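Local coordinates for protein diacylglycerol O-acyltransferase (Marinobacter hydrocarbonoclasticus, PDB 6CHJ) that is a wax ester synthase and probably also catalyses acyl transfer from acyl-CoA to 1,2-diacylglycerol, giving triacylglycerol and free CoA, at residues E79-F84 with R110-W115; E116-E121 with A129-V134; V262-T267 with K328-M333. One frame throughout, in Å; residues are numbered along the deposited sequence.

Interaction 1: E79-F84 with R110-W115; sequences EHHFRF and RERPMW
Two stacks carry most of this meeting between the end of helix 78-81 and the loop that runs into strand 115-121. The His81 ring forms an offset stack with the five-membered ring of Trp115, centroids 4.5 Å apart and planes inclined by 27°. Its CB adds a CH-pi contact, standing 3.4 Å from the centroid of the six-membered ring. In the second stack the Arg112 guanidinium lies flat on His80, the planes 20° apart. Arg112 CD also lies over that imidazole face, 3.7 Å from the ring centroid, and the bend at chi3 beyond it turns the guanidinium onto the ring. On the opposite face of His80 sits Arg83 NH2.

Hydrogen bonding across the contact is sparse. His81 NE2 donates to Pro113 O at 3.0 Å, a weak bond whose N-H...O angle is 128°. Within 79-84, Arg83 turns NE and NH2 side-on to grip His80 O, NE at 3.1 Å from that oxygen. Trp115 NE1 bonds to Phe57 O, while His80 and Arg112 both pack against the second subunit, where Arg112 NH1 makes a weak bond to Ser238 OG of that subunit.

His81 ND1 is bonded to Asp77 O, so both imidazole nitrogens face carbonyl oxygens; this is consistent with a doubly protonated ring, though the nearby Arg112 charge would tend to oppose it.

Interaction 2: E116-E121 with A129-V134; sequences EVHLIE and ALYTKV
Strands 116-121 and 129-134 run antiparallel at 165° with their axes 4.5 Å apart, joined by six backbone hydrogen bonds in the pairs Glu116-Lys133, His118-Tyr131 and Ile120-Ala129. The shortest, His118 N to Tyr131 O at 2.7 Å, approaches from above the carbonyl plane.

The side chains of these pairs share one face of the sheet, and its polar end centres on Glu116. His118 NE2 donates to Glu116 OE1 at 2.8 Å, nearly in the imidazole plane and on the anti lone pair of that oxygen. Lys133 lies alongside Glu116, with CE 3.3 Å from OE1, yet its bends at chi3 and chi4 leave NZ in a long salt bridge, 3.9 Å from OE1. NZ is instead hydrogen-bonded to Glu103 O and His106 O. Because Glu103 OE2 lies close to Glu116 OE1, the two carboxylates would probably disfavour each other's full ionisation. Tyr131 turns its edge to the face of His118, a T-shaped pair with planes at 65°, and its OH bonds to His104. Farther along, Ile120 CD1 meets Ala129 CB at 3.9 Å.

The other face is apolar where Leu130 CD2 reaches Leu119 CD1 at 3.8 Å and Val117 CG1 at 4.0 Å.

This beta hairpin lies inside a mixed sheet: helix 93-105 covers the Ile120-Tyr131 face, strand 82-86 flanks 115-121, strand 22-30 flanks 127-135, and the latter strand runs into the HHxxxDG signature of the family.

Interaction 3: V262-T267 with K328-M333; sequences VNDVVT and KIHHGM
Met333 CE lies at the middle of this helix-helix contact, 3.4 Å from Asp264 OD1 and 3.8 Å from Thr267 OG1. The Met333 chain, bent at chi3 (-67°), reaches Thr267 tip to tip and slides past Asp264 in the opposite direction. Beside it, Thr267 CG2 touches Ile329 CG2 at 3.9 Å, a methyl-to-methyl contact. On the other flank Asp264 OD2 approaches His330 CD2 to 3.6 Å, the carboxylate and imidazole planes 59° apart, so the two meet obliquely through a carbon and without a hydrogen bond.

The axes of the two segments pass 9.4 Å apart at 125°, a steep crossing that restricts the contact to a few residues, with Asp264 and His330 the closest pair of CA atoms. It joins helix 262-280 to helix 322-338, in the half of the chain built on the second large mixed sheet.

Local bonds fix the side chains. Thr267 OG1 donates to Asn263 O at 2.9 Å, one turn back, which holds the hydroxyl on its own helix and leaves CG2 for Ile329. Asp264 OD2 is bonded to Thr261 OG1 just before the helix, and His330 NE2 to Glu334 OE2 one turn on. An alanine at Asp264 would remove the carboxylate, and with it the bond to Thr261 OG1, and would probably leave Met333 CE and the His330 ring less closely packed. Outside the pair, His316 packs on Ile329 and Leu315 on Thr267.

In the fold
Interactions 1 and 2 are buried neighbours, their centres 11 Å apart, and both build the same mixed sheet: strand 82-86, which begins within interaction 1, lies beside strand 115-121 of interaction 2. His81 O and Arg83 O probably accept hydrogen bonds from Val117 N and Leu119 N. Interaction 3, only partly buried, lies on the other side of the chain's centre, its nearest atoms about 21 Å from interaction 2, and joins two helices. The chemistry follows place: flat stacks in interaction 1, close to the second subunit; a backbone ladder with a buried polar cluster in interaction 2; and, in interaction 3, van der Waals contacts between side chains, several of whose polar atoms are bonded to residues close by in the sequence.

Interaction 1: E79-F84 with R110-W115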
loop_
_atom_site.group_PDB
_atom_site.type_symbol
_atom_site.label_atom_id
_atom_site.label_comp_id
_atom_site.label_asym_id
_atom_site.label_seq_id
_atom_site.Cartn_x
_atom_site.Cartn_y
_atom_site.Cartn_z
ATOM N N GLU B 79 7.222 -14.845 -1.091
ATOM C CA GLU B 79 5.856 -14.509 -1.468
ATOM C C GLU B 79 5.388 -13.208 -0.832
ATOM O O GLU B 79 4.279 -12.734 -1.143
ATOM C CB GLU B 79 4.890 -15.645 -1.137
ATOM C CG GLU B 79 3.637 -15.679 -2.038
ATOM C CD GLU B 79 3.874 -15.322 -3.533
ATOM O OE1 GLU B 79 4.988 -15.551 -4.081
ATOM O OE2 GLU B 79 2.910 -14.829 -4.176
ATOM N N HIS B 80 6.211 -12.613 0.035
ATOM C CA HIS B 80 5.979 -11.210 0.351
ATOM C C HIS B 80 6.459 -10.294 -0.773
ATOM O O HIS B 80 5.759 -9.343 -1.136
ATOM C CB HIS B 80 6.668 -10.819 1.661
ATOM C CG HIS B 80 6.584 -9.360 1.949
ATOM N ND1 HIS B 80 5.447 -8.770 2.468
ATOM C CD2 HIS B 80 7.475 -8.361 1.745
ATOM C CE1 HIS B 80 5.654 -7.468 2.579
ATOM N NE2 HIS B 80 6.871 -7.195 2.144
ATOM N N HIS B 81 7.647 -10.556 -1.337
ATOM C CA HIS B 81 8.223 -9.645 -2.325
ATOM C C HIS B 81 7.692 -9.892 -3.744
ATOM O O HIS B 81 7.584 -8.948 -4.533
ATOM C CB HIS B 81 9.753 -9.751 -2.304
ATOM C CG HIS B 81 10.375 -9.402 -0.987
ATOM N ND1 HIS B 81 10.476 -10.302 0.055
ATOM C CD2 HIS B 81 10.957 -8.260 -0.550
ATOM C CE1 HIS B 81 11.083 -9.723 1.078
ATOM N NE2 HIS B 81 11.387 -8.485 0.738
ATOM N N PHE B 82 7.349 -11.128 -4.091
ATOM C CA PHE B 82 6.849 -11.460 -5.422
ATOM C C PHE B 82 5.344 -11.685 -5.383
ATOM O O PHE B 82 4.852 -12.442 -4.544
ATOM C CB PHE B 82 7.536 -12.704 -5.977
ATOM C CG PHE B 82 6.932 -13.186 -7.255
ATOM C CD1 PHE B 82 6.866 -12.344 -8.359
ATOM C CD2 PHE B 82 6.413 -14.471 -7.357
ATOM C CE1 PHE B 82 6.304 -12.772 -9.544
ATOM C CE2 PHE B 82 5.855 -14.914 -8.532
ATOM C CZ PHE B 82 5.793 -14.059 -9.633
ATOM N N ARG B 83 4.614 -11.056 -6.308
ATOM C CA ARG B 83 3.161 -11.074 -6.239
ATOM C C ARG B 83 2.564 -11.277 -7.617
ATOM O O ARG B 83 3.024 -10.692 -8.605
ATOM C CB ARG B 83 2.617 -9.784 -5.620
ATOM C CG ARG B 83 3.128 -9.600 -4.217
ATOM C CD ARG B 83 2.363 -8.601 -3.429
ATOM N NE ARG B 83 3.153 -8.220 -2.261
ATOM C CZ ARG B 83 2.982 -7.090 -1.594
ATOM N NH1 ARG B 83 2.047 -6.241 -1.989
ATOM N NH2 ARG B 83 3.749 -6.800 -0.550
ATOM N N PHE B 84 1.527 -12.097 -7.659
ATOM C CA PHE B 84 0.801 -12.453 -8.861
ATOM C C PHE B 84 -0.574 -11.818 -8.734
ATOM O O PHE B 84 -1.340 -12.161 -7.824
ATOM C CB PHE B 84 0.718 -13.973 -9.001
ATOM C CG PHE B 84 0.077 -14.451 -10.281
ATOM C CD1 PHE B 84 0.095 -13.667 -11.431
ATOM C CD2 PHE B 84 -0.539 -15.699 -10.330
ATOM C CE1 PHE B 84 -0.498 -14.114 -12.602
ATOM C CE2 PHE B 84 -1.132 -16.165 -11.504
ATOM C CZ PHE B 84 -1.111 -15.372 -12.642
ATOM N N ARG B 110 9.725 -1.245 6.006
ATOM C CA ARG B 110 11.163 -1.066 6.214
ATOM C C ARG B 110 11.834 -2.263 6.877
ATOM O O ARG B 110 13.067 -2.359 6.845
ATOM C CB ARG B 110 11.424 0.187 7.043
ATOM C CG ARG B 110 11.669 1.411 6.183
ATOM C CD ARG B 110 11.995 2.631 7.008
ATOM N NE ARG B 110 11.786 3.812 6.193
ATOM C CZ ARG B 110 11.995 5.060 6.582
ATOM N NH1 ARG B 110 12.425 5.321 7.815
ATOM N NH2 ARG B 110 11.780 6.048 5.714
ATOM N N GLU B 111 11.064 -3.174 7.469
ATOM C CA GLU B 111 11.631 -4.311 8.175
ATOM C C GLU B 111 12.046 -5.455 7.245
ATOM O O GLU B 111 12.648 -6.431 7.718
ATOM C CB GLU B 111 10.638 -4.800 9.232
ATOM C CG GLU B 111 10.556 -3.896 10.483
ATOM C CD GLU B 111 11.351 -4.449 11.671
ATOM O OE1 GLU B 111 10.736 -4.924 12.656
ATOM O OE2 GLU B 111 12.598 -4.418 11.616
ATOM N N ARG B 112 11.762 -5.367 5.951
ATOM C CA ARG B 112 12.216 -6.342 4.973
ATOM C C ARG B 112 12.943 -5.631 3.849
ATOM O O ARG B 112 12.783 -4.419 3.670
ATOM C CB ARG B 112 11.040 -7.147 4.416
ATOM C CG ARG B 112 10.048 -7.508 5.479
ATOM C CD ARG B 112 8.975 -8.345 4.884
ATOM N NE ARG B 112 9.293 -9.754 5.067
ATOM C CZ ARG B 112 8.465 -10.628 5.616
ATOM N NH1 ARG B 112 7.263 -10.242 6.027
ATOM N NH2 ARG B 112 8.841 -11.886 5.749
ATOM N N PRO B 113 13.787 -6.343 3.101
ATOM C CA PRO B 113 14.401 -5.738 1.912
ATOM C C PRO B 113 13.333 -5.056 1.074
ATOM O O PRO B 113 12.232 -5.579 0.891
ATOM C CB PRO B 113 15.032 -6.933 1.181
ATOM C CG PRO B 113 14.497 -8.157 1.886
ATOM C CD PRO B 113 14.194 -7.745 3.271
ATOM N N MET B 114 13.631 -3.850 0.619
ATOM C CA MET B 114 12.574 -2.962 0.156
ATOM C C MET B 114 12.426 -3.041 -1.363
ATOM O O MET B 114 12.687 -2.095 -2.110
ATOM C CB MET B 114 12.844 -1.551 0.649
ATOM C CG MET B 114 13.001 -1.500 2.166
ATOM S SD MET B 114 13.021 0.165 2.845
ATOM C CE MET B 114 14.757 0.345 3.306
ATOM N N TRP B 115 11.951 -4.202 -1.816
ATOM C CA TRP B 115 11.634 -4.358 -3.223
ATOM C C TRP B 115 10.383 -5.210 -3.364
ATOM O O TRP B 115 10.095 -6.052 -2.516
ATOM C CB TRP B 115 12.794 -4.976 -3.997
ATOM C CG TRP B 115 13.172 -6.348 -3.546
ATOM C CD1 TRP B 115 14.084 -6.671 -2.580
ATOM C CD2 TRP B 115 12.670 -7.589 -4.055
ATOM N NE1 TRP B 115 14.172 -8.033 -2.450
ATOM C CE2 TRP B 115 13.314 -8.622 -3.345
ATOM C CE3 TRP B 115 11.732 -7.929 -5.034
ATOM C CZ2 TRP B 115 13.055 -9.973 -3.590
ATOM C CZ3 TRP B 115 11.479 -9.270 -5.281
ATOM C CH2 TRP B 115 12.141 -10.272 -4.566
#

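Interaction 2: E116-E121 with A129-V134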
loop_
_atom_site.group_PDB
_atom_site.type_symbol
_atom_site.label_atom_id
_atom_site.label_comp_id
_atom_site.label_asym_id
_atom_site.label_seq_id
_atom_site.Cartn_x
_atom_site.Cartn_y
_atom_site.Cartn_z
ATOM N N GLU B 116 9.623 -4.954 -4.423
ATOM C CA GLU B 116 8.511 -5.810 -4.808
ATOM C C GLU B 116 8.542 -5.982 -6.316
ATOM O O GLU B 116 8.880 -5.040 -7.044
ATOM C CB GLU B 116 7.164 -5.224 -4.402
ATOM C CG GLU B 116 6.943 -5.109 -2.910
ATOM C CD GLU B 116 5.849 -4.114 -2.552
ATOM O OE1 GLU B 116 4.963 -3.829 -3.393
ATOM O OE2 GLU B 116 5.889 -3.597 -1.416
ATOM N N VAL B 117 8.185 -7.175 -6.781
ATOM C CA VAL B 117 7.888 -7.417 -8.189
ATOM C C VAL B 117 6.440 -7.884 -8.292
ATOM O O VAL B 117 6.031 -8.825 -7.600
ATOM C CB VAL B 117 8.834 -8.458 -8.814
ATOM C CG1 VAL B 117 8.529 -8.613 -10.287
ATOM C CG2 VAL B 117 10.286 -8.088 -8.579
ATOM N N HIS B 118 5.677 -7.239 -9.166
ATOM C CA HIS B 118 4.265 -7.532 -9.365
ATOM C C HIS B 118 4.081 -8.042 -10.792
ATOM O O HIS B 118 4.189 -7.273 -11.757
ATOM C CB HIS B 118 3.419 -6.283 -9.104
ATOM C CG HIS B 118 3.398 -5.843 -7.668
ATOM N ND1 HIS B 118 2.235 -5.769 -6.930
ATOM C CD2 HIS B 118 4.398 -5.447 -6.838
ATOM C CE1 HIS B 118 2.517 -5.355 -5.707
ATOM N NE2 HIS B 118 3.823 -5.153 -5.625
ATOM N N LEU B 119 3.795 -9.335 -10.929
ATOM C CA LEU B 119 3.432 -9.917 -12.211
ATOM C C LEU B 119 1.922 -9.799 -12.391
ATOM O O LEU B 119 1.149 -10.385 -11.626
ATOM C CB LEU B 119 3.900 -11.371 -12.289
ATOM C CG LEU B 119 3.460 -12.250 -13.469
ATOM C CD1 LEU B 119 3.986 -11.657 -14.758
ATOM C CD2 LEU B 119 3.936 -13.714 -13.285
ATOM N N ILE B 120 1.508 -9.060 -13.416
ATOM C CA ILE B 120 0.105 -8.742 -13.672
ATOM C C ILE B 120 -0.369 -9.546 -14.880
ATOM O O ILE B 120 0.216 -9.453 -15.969
ATOM C CB ILE B 120 -0.097 -7.237 -13.916
ATOM C CG1 ILE B 120 0.546 -6.394 -12.788
ATOM C CG2 ILE B 120 -1.584 -6.924 -14.092
ATOM C CD1 ILE B 120 1.016 -5.013 -13.251
ATOM N N GLU B 121 -1.437 -10.321 -14.690
ATOM C CA GLU B 121 -2.140 -11.053 -15.734
ATOM C C GLU B 121 -3.453 -10.334 -16.012
ATOM O O GLU B 121 -3.733 -9.271 -15.452
ATOM C CB GLU B 121 -2.373 -12.527 -15.334
ATOM C CG GLU B 121 -3.573 -12.779 -14.382
ATOM C CD GLU B 121 -4.120 -14.236 -14.430
ATOM O OE1 GLU B 121 -3.376 -15.157 -14.826
ATOM O OE2 GLU B 121 -5.298 -14.460 -14.046
ATOM N N ALA B 129 2.441 -7.989 -17.697
ATOM C CA ALA B 129 3.194 -6.833 -17.220
ATOM C C ALA B 129 4.011 -7.180 -15.981
ATOM O O ALA B 129 3.637 -8.039 -15.181
ATOM C CB ALA B 129 2.277 -5.640 -16.895
ATOM N N LEU B 130 5.138 -6.495 -15.827
ATOM C CA LEU B 130 5.891 -6.514 -14.581
ATOM C C LEU B 130 5.881 -5.102 -14.021
ATOM O O LEU B 130 6.329 -4.165 -14.695
ATOM C CB LEU B 130 7.333 -6.987 -14.772
ATOM C CG LEU B 130 7.688 -8.465 -14.783
ATOM C CD1 LEU B 130 9.173 -8.591 -14.496
ATOM C CD2 LEU B 130 6.835 -9.312 -13.803
ATOM N N TYR B 131 5.379 -4.951 -12.795
ATOM C CA TYR B 131 5.547 -3.718 -12.041
ATOM C C TYR B 131 6.508 -3.982 -10.899
ATOM O O TYR B 131 6.183 -4.743 -9.979
ATOM C CB TYR B 131 4.231 -3.161 -11.510
ATOM C CG TYR B 131 4.492 -2.045 -10.504
ATOM C CD1 TYR B 131 4.935 -0.777 -10.924
ATOM C CD2 TYR B 131 4.360 -2.282 -9.142
ATOM C CE1 TYR B 131 5.206 0.226 -10.009
ATOM C CE2 TYR B 131 4.638 -1.297 -8.212
ATOM C CZ TYR B 131 5.053 -0.044 -8.642
ATOM O OH TYR B 131 5.292 0.893 -7.682
ATOM N N THR B 132 7.659 -3.314 -10.935
ATOM C CA THR B 132 8.723 -3.470 -9.953
ATOM C C THR B 132 8.852 -2.203 -9.123
ATOM O O THR B 132 8.823 -1.101 -9.663
ATOM C CB THR B 132 10.051 -3.775 -10.648
ATOM O OG1 THR B 132 9.879 -4.918 -11.492
ATOM C CG2 THR B 132 11.153 -4.060 -9.646
ATOM N N LYS B 133 9.009 -2.363 -7.810
ATOM C CA LYS B 133 9.062 -1.247 -6.867
ATOM C C LYS B 133 10.295 -1.444 -6.004
ATOM O O LYS B 133 10.413 -2.476 -5.334
ATOM C CB LYS B 133 7.789 -1.216 -5.998
ATOM C CG LYS B 133 7.721 -0.111 -4.955
ATOM C CD LYS B 133 6.703 -0.378 -3.844
ATOM C CE LYS B 133 5.310 -0.726 -4.364
ATOM N NZ LYS B 133 4.276 -0.001 -3.551
ATOM N N VAL B 134 11.219 -0.481 -6.015
ATOM C CA VAL B 134 12.399 -0.557 -5.152
ATOM C C VAL B 134 12.596 0.773 -4.444
ATOM O O VAL B 134 12.435 1.838 -5.050
ATOM C CB VAL B 134 13.681 -0.940 -5.923
ATOM C CG1 VAL B 134 14.850 -1.132 -4.944
ATOM C CG2 VAL B 134 13.461 -2.217 -6.710
#

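Interaction 3: V262-T267 with K328-M333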
loop_
_atom_site.group_PDB
_atom_site.type_symbol
_atom_site.label_atom_id
_atom_site.label_comp_id
_atom_site.label_asym_id
_atom_site.label_seq_id
_atom_site.Cartn_x
_atom_site.Cartn_y
_atom_site.Cartn_z
ATOM N N VAL B 262 16.782 15.556 -30.576
ATOM C CA VAL B 262 15.685 14.771 -30.012
ATOM C C VAL B 262 15.325 15.285 -28.623
ATOM O O VAL B 262 14.149 15.522 -28.319
ATOM C CB VAL B 262 16.025 13.269 -29.983
ATOM C CG1 VAL B 262 14.890 12.493 -29.306
ATOM C CG2 VAL B 262 16.226 12.736 -31.404
ATOM N N ASN B 263 16.334 15.502 -27.774
ATOM C CA ASN B 263 16.081 16.006 -26.426
ATOM C C ASN B 263 15.260 17.290 -26.444
ATOM O O ASN B 263 14.429 17.512 -25.555
ATOM C CB ASN B 263 17.398 16.233 -25.684
ATOM C CG ASN B 263 17.745 15.089 -24.754
ATOM O OD1 ASN B 263 17.852 15.271 -23.537
ATOM N ND2 ASN B 263 17.918 13.894 -25.321
ATOM N N ASP B 264 15.488 18.160 -27.438
ATOM C CA ASP B 264 14.726 19.403 -27.519
ATOM C C ASP B 264 13.251 19.118 -27.772
ATOM O O ASP B 264 12.377 19.665 -27.090
ATOM C CB ASP B 264 15.278 20.309 -28.627
ATOM C CG ASP B 264 16.713 20.741 -28.381
ATOM O OD1 ASP B 264 17.016 21.237 -27.273
ATOM O OD2 ASP B 264 17.541 20.576 -29.304
ATOM N N VAL B 265 12.951 18.270 -28.759
ATOM C CA VAL B 265 11.553 18.018 -29.105
ATOM C C VAL B 265 10.806 17.404 -27.922
ATOM O O VAL B 265 9.679 17.805 -27.598
ATOM C CB VAL B 265 11.460 17.122 -30.354
ATOM C CG1 VAL B 265 10.003 16.718 -30.602
ATOM C CG2 VAL B 265 12.060 17.823 -31.571
ATOM N N VAL B 266 11.423 16.430 -27.254
ATOM C CA VAL B 266 10.755 15.756 -26.153
ATOM C C VAL B 266 10.530 16.717 -24.984
ATOM O O VAL B 266 9.505 16.638 -24.285
ATOM C CB VAL B 266 11.578 14.522 -25.753
ATOM C CG1 VAL B 266 10.967 13.884 -24.578
ATOM C CG2 VAL B 266 11.650 13.517 -26.917
ATOM N N THR B 267 11.454 17.655 -24.771
ATOM C CA THR B 267 11.237 18.686 -23.758
ATOM C C THR B 267 10.115 19.626 -24.177
ATOM O O THR B 267 9.310 20.061 -23.344
ATOM C CB THR B 267 12.537 19.456 -23.512
ATOM O OG1 THR B 267 13.545 18.544 -23.044
ATOM C CG2 THR B 267 12.327 20.556 -22.464
ATOM N N LYS B 328 12.740 28.576 -28.676
ATOM C CA LYS B 328 13.129 29.221 -27.424
ATOM C C LYS B 328 13.579 28.195 -26.385
ATOM O O LYS B 328 14.467 28.489 -25.577
ATOM C CB LYS B 328 11.984 30.074 -26.871
ATOM C CG LYS B 328 11.502 31.152 -27.823
ATOM C CD LYS B 328 11.076 32.407 -27.080
ATOM C CE LYS B 328 10.339 33.372 -28.003
ATOM N NZ LYS B 328 9.558 34.397 -27.241
ATOM N N ILE B 329 12.983 26.993 -26.393
ATOM C CA ILE B 329 13.454 25.920 -25.517
ATOM C C ILE B 329 14.826 25.439 -25.971
ATOM O O ILE B 329 15.729 25.222 -25.150
ATOM C CB ILE B 329 12.433 24.757 -25.471
ATOM C CG1 ILE B 329 11.183 25.145 -24.672
ATOM C CG2 ILE B 329 13.058 23.504 -24.867
ATOM C CD1 ILE B 329 9.930 24.338 -25.022
ATOM N N HIS B 330 15.011 25.276 -27.285
ATOM C CA HIS B 330 16.263 24.738 -27.804
ATOM C C HIS B 330 17.442 25.642 -27.447
ATOM O O HIS B 330 18.425 25.190 -26.844
ATOM C CB HIS B 330 16.153 24.548 -29.321
ATOM C CG HIS B 330 17.468 24.569 -30.035
ATOM N ND1 HIS B 330 17.651 25.231 -31.231
ATOM C CD2 HIS B 330 18.659 23.995 -29.736
ATOM C CE1 HIS B 330 18.900 25.073 -31.632
ATOM N NE2 HIS B 330 19.535 24.336 -30.736
ATOM N N HIS B 331 17.357 26.929 -27.814
ATOM C CA HIS B 331 18.443 27.850 -27.500
ATOM C C HIS B 331 18.581 28.048 -26.001
ATOM O O HIS B 331 19.704 28.190 -25.497
ATOM C CB HIS B 331 18.230 29.195 -28.216
ATOM C CG HIS B 331 18.467 29.135 -29.695
ATOM N ND1 HIS B 331 17.498 29.466 -30.620
ATOM C CD2 HIS B 331 19.555 28.750 -30.407
ATOM C CE1 HIS B 331 17.984 29.296 -31.839
ATOM N NE2 HIS B 331 19.229 28.863 -31.739
ATOM N N GLY B 332 17.460 28.036 -25.273
ATOM C CA GLY B 332 17.536 28.226 -23.839
ATOM C C GLY B 332 18.322 27.133 -23.141
ATOM O O GLY B 332 19.009 27.393 -22.151
ATOM N N MET B 333 18.248 25.903 -23.651
ATOM C CA MET B 333 18.989 24.805 -23.041
ATOM C C MET B 333 20.412 24.721 -23.579
ATOM O O MET B 333 21.349 24.439 -22.821
ATOM C CB MET B 333 18.248 23.473 -23.259
ATOM C CG MET B 333 16.909 23.419 -22.556
ATOM S SD MET B 333 16.245 21.768 -22.328
ATOM C CE MET B 333 15.912 21.288 -24.033
#